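Local coordinates for protein nucleoporin NUP159 (Saccharomyces cerevisiae, PDB 1XIP) that forms part of the nuclear pore complex and, through this N-terminal beta-propeller domain, tethers the helicase Dbp5 to the pore for mRNA export, at residues Leu35-Gln41 / Ile273-Tyr278. Coordinates in Å, arbitrary orientation, origin at the centre of the assembly. Residues are numbered along the deposited sequence.
Sequences LPFASLQ and IVRFPY
Residues 35-41 and 273-278 run side by side in the same direction as extended loop segments, burying 571 Å². Ala38 is level with Phe276 (CA to CA 5.2 Å), its methyl pointing away, and Ser39 with Tyr278 (CA to CA 5.4 Å). An inverse gamma turn centred on Phe37 (phi/psi -73/79), with a weak Ala38 N to Pro36 O bond of 2.7 Å, kinks 35-41.

Direct contact is largely by side-chain packing. With chi1 t on both rings, Phe276 drives its edge into the face of Phe37, a T-shaped pair with centroids 5.5 Å apart, planes at 89° and Phe37 CE2 to Phe276 CD1 at 3.9 Å. Leu35 CD2 meets Ile273 CG2 at 4.1 Å, and Ser39 CB lies 3.3 Å from Tyr278 CB. The Arg275 side chain folds back (chi1 and chi2 both m), laying a guanidinium face against Leu40, with NH1 to CD1 at 3.6 Å.

Water carries the polar link between the backbones. Water 1 spans Leu35 N (2.8 Å) and Val274 O (3.1 Å), whereas water 3 accepts from Phe276 N and Arg275 NH1, both at 2.9 Å, and lies 3.2 Å from Ala38 O. Water 2 lies 2.8 Å from Ala38 O and 2.7 Å from Phe276 O.

Within the beta-propeller, the two sequence-distant loops lead into strands 43-46 and 279-284. Strand 90-96 packs against Ala38 and Leu40; Phe130 O and Leu132 O of strand 129-134 accept hydrogen bonds from Ser39 OG and Gln41 NE2, Phe130 stacks on Phe276, and Ile338 of strand 337-343 touches Leu35, Leu40 and Arg275.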
ATOM      1  N   LEU A  35       2.290 -16.424   1.199  1.00 26.22           N
ATOM      2  CA  LEU A  35       1.821 -15.186   1.827  1.00 25.26           C
ATOM      3  C   LEU A  35       0.313 -15.249   1.985  1.00 24.80           C
ATOM      4  O   LEU A  35      -0.339 -15.887   1.175  1.00 24.85           O
ATOM      5  CB  LEU A  35       2.127 -14.011   0.916  1.00 24.68           C
ATOM      6  CG  LEU A  35       3.523 -13.465   0.658  1.00 25.20           C
ATOM      7  CD1 LEU A  35       3.931 -12.555   1.773  1.00 24.15           C
ATOM      8  CD2 LEU A  35       4.590 -14.531   0.385  1.00 25.61           C
ATOM      9  N   PRO A  36      -0.257 -14.580   2.992  1.00 24.33           N
ATOM     10  CA  PRO A  36      -1.717 -14.553   3.149  1.00 24.13           C
ATOM     11  C   PRO A  36      -2.357 -13.864   1.951  1.00 24.27           C
ATOM     12  O   PRO A  36      -1.925 -12.767   1.597  1.00 25.33           O
ATOM     13  CB  PRO A  36      -1.922 -13.721   4.418  1.00 23.84           C
ATOM     14  CG  PRO A  36      -0.640 -13.799   5.127  1.00 23.59           C
ATOM     15  CD  PRO A  36       0.419 -13.819   4.060  1.00 24.12           C
ATOM     16  N   PHE A  37      -3.345 -14.506   1.326  1.00 23.68           N
ATOM     17  CA  PHE A  37      -3.975 -13.979   0.126  1.00 22.79           C
ATOM     18  C   PHE A  37      -4.863 -12.788   0.455  1.00 22.32           C
ATOM     19  O   PHE A  37      -6.084 -12.895   0.536  1.00 22.41           O
ATOM     20  CB  PHE A  37      -4.764 -15.075  -0.610  1.00 23.20           C
ATOM     21  CG  PHE A  37      -5.096 -14.725  -2.038  1.00 23.42           C
ATOM     22  CD1 PHE A  37      -4.087 -14.546  -2.985  1.00 24.12           C
ATOM     23  CD2 PHE A  37      -6.412 -14.558  -2.434  1.00 23.66           C
ATOM     24  CE1 PHE A  37      -4.396 -14.204  -4.304  1.00 23.75           C
ATOM     25  CE2 PHE A  37      -6.725 -14.214  -3.754  1.00 24.08           C
ATOM     26  CZ  PHE A  37      -5.712 -14.031  -4.682  1.00 23.72           C
ATOM     27  N   ALA A  38      -4.219 -11.640   0.643  1.00 21.69           N
ATOM     28  CA  ALA A  38      -4.874 -10.385   1.000  1.00 20.82           C
ATOM     29  C   ALA A  38      -3.891  -9.305   0.674  1.00 20.46           C
ATOM     30  O   ALA A  38      -2.706  -9.575   0.421  1.00 21.27           O
ATOM     31  CB  ALA A  38      -5.197 -10.352   2.475  1.00 20.95           C
ATOM     32  N   SER A  39      -4.343  -8.076   0.655  1.00 19.49           N
ATOM     33  CA  SER A  39      -3.397  -7.012   0.478  1.00 19.38           C
ATOM     34  C   SER A  39      -2.719  -6.845   1.828  1.00 19.07           C
ATOM     35  O   SER A  39      -3.366  -6.923   2.869  1.00 19.24           O
ATOM     36  CB  SER A  39      -4.093  -5.762   0.026  1.00 19.08           C
ATOM     37  OG  SER A  39      -5.005  -5.345   0.997  1.00 23.14           O
ATOM     38  N   LEU A  40      -1.402  -6.705   1.825  1.00 18.75           N
ATOM     39  CA  LEU A  40      -0.667  -6.745   3.076  1.00 18.00           C
ATOM     40  C   LEU A  40      -0.093  -5.388   3.357  1.00 17.69           C
ATOM     41  O   LEU A  40       0.423  -4.742   2.450  1.00 17.60           O
ATOM     42  CB  LEU A  40       0.451  -7.778   3.027  1.00 17.87           C
ATOM     43  CG  LEU A  40       0.236  -9.196   2.508  1.00 17.40           C
ATOM     44  CD1 LEU A  40       1.603  -9.887   2.403  1.00 17.87           C
ATOM     45  CD2 LEU A  40      -0.616  -9.946   3.443  1.00 17.17           C
ATOM     46  N   GLN A  41      -0.185  -4.959   4.613  1.00 16.91           N
ATOM     47  CA  GLN A  41       0.356  -3.682   5.037  1.00 16.69           C
ATOM     48  C   GLN A  41       1.080  -3.893   6.331  1.00 16.89           C
ATOM     49  O   GLN A  41       0.620  -3.464   7.407  1.00 17.07           O
ATOM     50  CB  GLN A  41      -0.754  -2.683   5.204  1.00 16.99           C
ATOM     51  CG  GLN A  41      -1.266  -2.207   3.866  1.00 18.95           C
ATOM     52  CD  GLN A  41      -2.464  -1.326   3.991  1.00 19.28           C
ATOM     53  OE1 GLN A  41      -2.339  -0.098   3.975  1.00 17.68           O
ATOM     54  NE2 GLN A  41      -3.649  -1.942   4.107  1.00 21.53           N
ATOM     55  N   ILE A 273       5.787 -14.307  -7.341  1.00 27.77           N
ATOM     56  CA  ILE A 273       5.133 -14.896  -6.176  1.00 26.90           C
ATOM     57  C   ILE A 273       3.641 -14.605  -6.278  1.00 26.12           C
ATOM     58  O   ILE A 273       3.245 -13.538  -6.744  1.00 26.22           O
ATOM     59  CB  ILE A 273       5.705 -14.307  -4.833  1.00 27.00           C
ATOM     60  CG1 ILE A 273       7.254 -14.278  -4.794  1.00 26.75           C
ATOM     61  CG2 ILE A 273       5.132 -15.045  -3.608  1.00 27.58           C
ATOM     62  CD1 ILE A 273       7.979 -15.506  -5.336  1.00 24.94           C
ATOM     63  N   VAL A 274       2.819 -15.562  -5.857  1.00 25.32           N
ATOM     64  CA  VAL A 274       1.371 -15.363  -5.778  1.00 24.33           C
ATOM     65  C   VAL A 274       1.057 -14.316  -4.745  1.00 23.72           C
ATOM     66  O   VAL A 274       1.334 -14.480  -3.565  1.00 23.72           O
ATOM     67  CB  VAL A 274       0.608 -16.653  -5.404  1.00 24.47           C
ATOM     68  CG1 VAL A 274      -0.898 -16.361  -5.250  1.00 24.02           C
ATOM     69  CG2 VAL A 274       0.847 -17.729  -6.439  1.00 23.84           C
ATOM     70  N   ARG A 275       0.464 -13.233  -5.214  1.00 23.62           N
ATOM     71  CA  ARG A 275       0.115 -12.105  -4.378  1.00 22.95           C
ATOM     72  C   ARG A 275      -1.237 -11.597  -4.749  1.00 22.62           C
ATOM     73  O   ARG A 275      -1.614 -11.617  -5.921  1.00 22.78           O
ATOM     74  CB  ARG A 275       1.143 -10.993  -4.539  1.00 22.39           C
ATOM     75  CG  ARG A 275       2.456 -11.346  -3.925  1.00 22.05           C
ATOM     76  CD  ARG A 275       2.394 -11.425  -2.428  1.00 21.39           C
ATOM     77  NE  ARG A 275       3.133 -10.308  -1.873  1.00 22.36           N
ATOM     78  CZ  ARG A 275       2.600  -9.258  -1.289  1.00 21.01           C
ATOM     79  NH1 ARG A 275       1.289  -9.153  -1.125  1.00 24.30           N
ATOM     80  NH2 ARG A 275       3.382  -8.322  -0.838  1.00 20.38           N
ATOM     81  N   PHE A 276      -1.976 -11.174  -3.736  1.00 22.59           N
ATOM     82  CA  PHE A 276      -3.175 -10.396  -3.930  1.00 23.00           C
ATOM     83  C   PHE A 276      -2.760  -8.999  -4.392  1.00 23.78           C
ATOM     84  O   PHE A 276      -1.867  -8.397  -3.805  1.00 24.23           O
ATOM     85  CB  PHE A 276      -3.953 -10.320  -2.622  1.00 22.75           C
ATOM     86  CG  PHE A 276      -5.295  -9.676  -2.748  1.00 22.25           C
ATOM     87  CD1 PHE A 276      -6.402 -10.421  -3.132  1.00 23.30           C
ATOM     88  CD2 PHE A 276      -5.454  -8.320  -2.496  1.00 21.41           C
ATOM     89  CE1 PHE A 276      -7.663  -9.816  -3.257  1.00 24.28           C
ATOM     90  CE2 PHE A 276      -6.695  -7.703  -2.621  1.00 23.27           C
ATOM     91  CZ  PHE A 276      -7.810  -8.450  -2.996  1.00 23.30           C
ATOM     92  N   PRO A 277      -3.381  -8.508  -5.462  1.00 24.37           N
ATOM     93  CA  PRO A 277      -3.123  -7.161  -6.004  1.00 24.44           C
ATOM     94  C   PRO A 277      -3.345  -6.024  -5.039  1.00 24.15           C
ATOM     95  O   PRO A 277      -4.451  -5.861  -4.538  1.00 25.40           O
ATOM     96  CB  PRO A 277      -4.134  -7.056  -7.131  1.00 24.24           C
ATOM     97  CG  PRO A 277      -4.219  -8.453  -7.612  1.00 25.91           C
ATOM     98  CD  PRO A 277      -4.322  -9.259  -6.308  1.00 24.90           C
ATOM     99  N   TYR A 278      -2.304  -5.235  -4.794  1.00 23.39           N
ATOM    100  CA  TYR A 278      -2.407  -4.067  -3.934  1.00 22.46           C
ATOM    101  C   TYR A 278      -1.319  -3.059  -4.280  1.00 22.40           C
ATOM    102  O   TYR A 278      -0.175  -3.425  -4.546  1.00 22.10           O
ATOM    103  CB  TYR A 278      -2.365  -4.456  -2.444  1.00 22.10           C
ATOM    104  CG  TYR A 278      -2.381  -3.255  -1.525  1.00 21.41           C
ATOM    105  CD1 TYR A 278      -3.543  -2.500  -1.350  1.00 21.34           C
ATOM    106  CD2 TYR A 278      -1.223  -2.863  -0.845  1.00 20.90           C
ATOM    107  CE1 TYR A 278      -3.547  -1.376  -0.536  1.00 23.64           C
ATOM    108  CE2 TYR A 278      -1.206  -1.747  -0.037  1.00 21.70           C
ATOM    109  CZ  TYR A 278      -2.367  -0.997   0.114  1.00 25.07           C
ATOM    110  OH  TYR A 278      -2.355   0.120   0.924  1.00 27.57           O
TER
HETATM  111  O   HOH W   1       1.953 -16.764  -1.541  1.00 21.16           O
HETATM  112  O   HOH W   2      -1.063  -8.042  -1.261  1.00 18.93           O
HETATM  113  O   HOH W   3      -0.542 -11.361  -1.170  1.00 19.51           O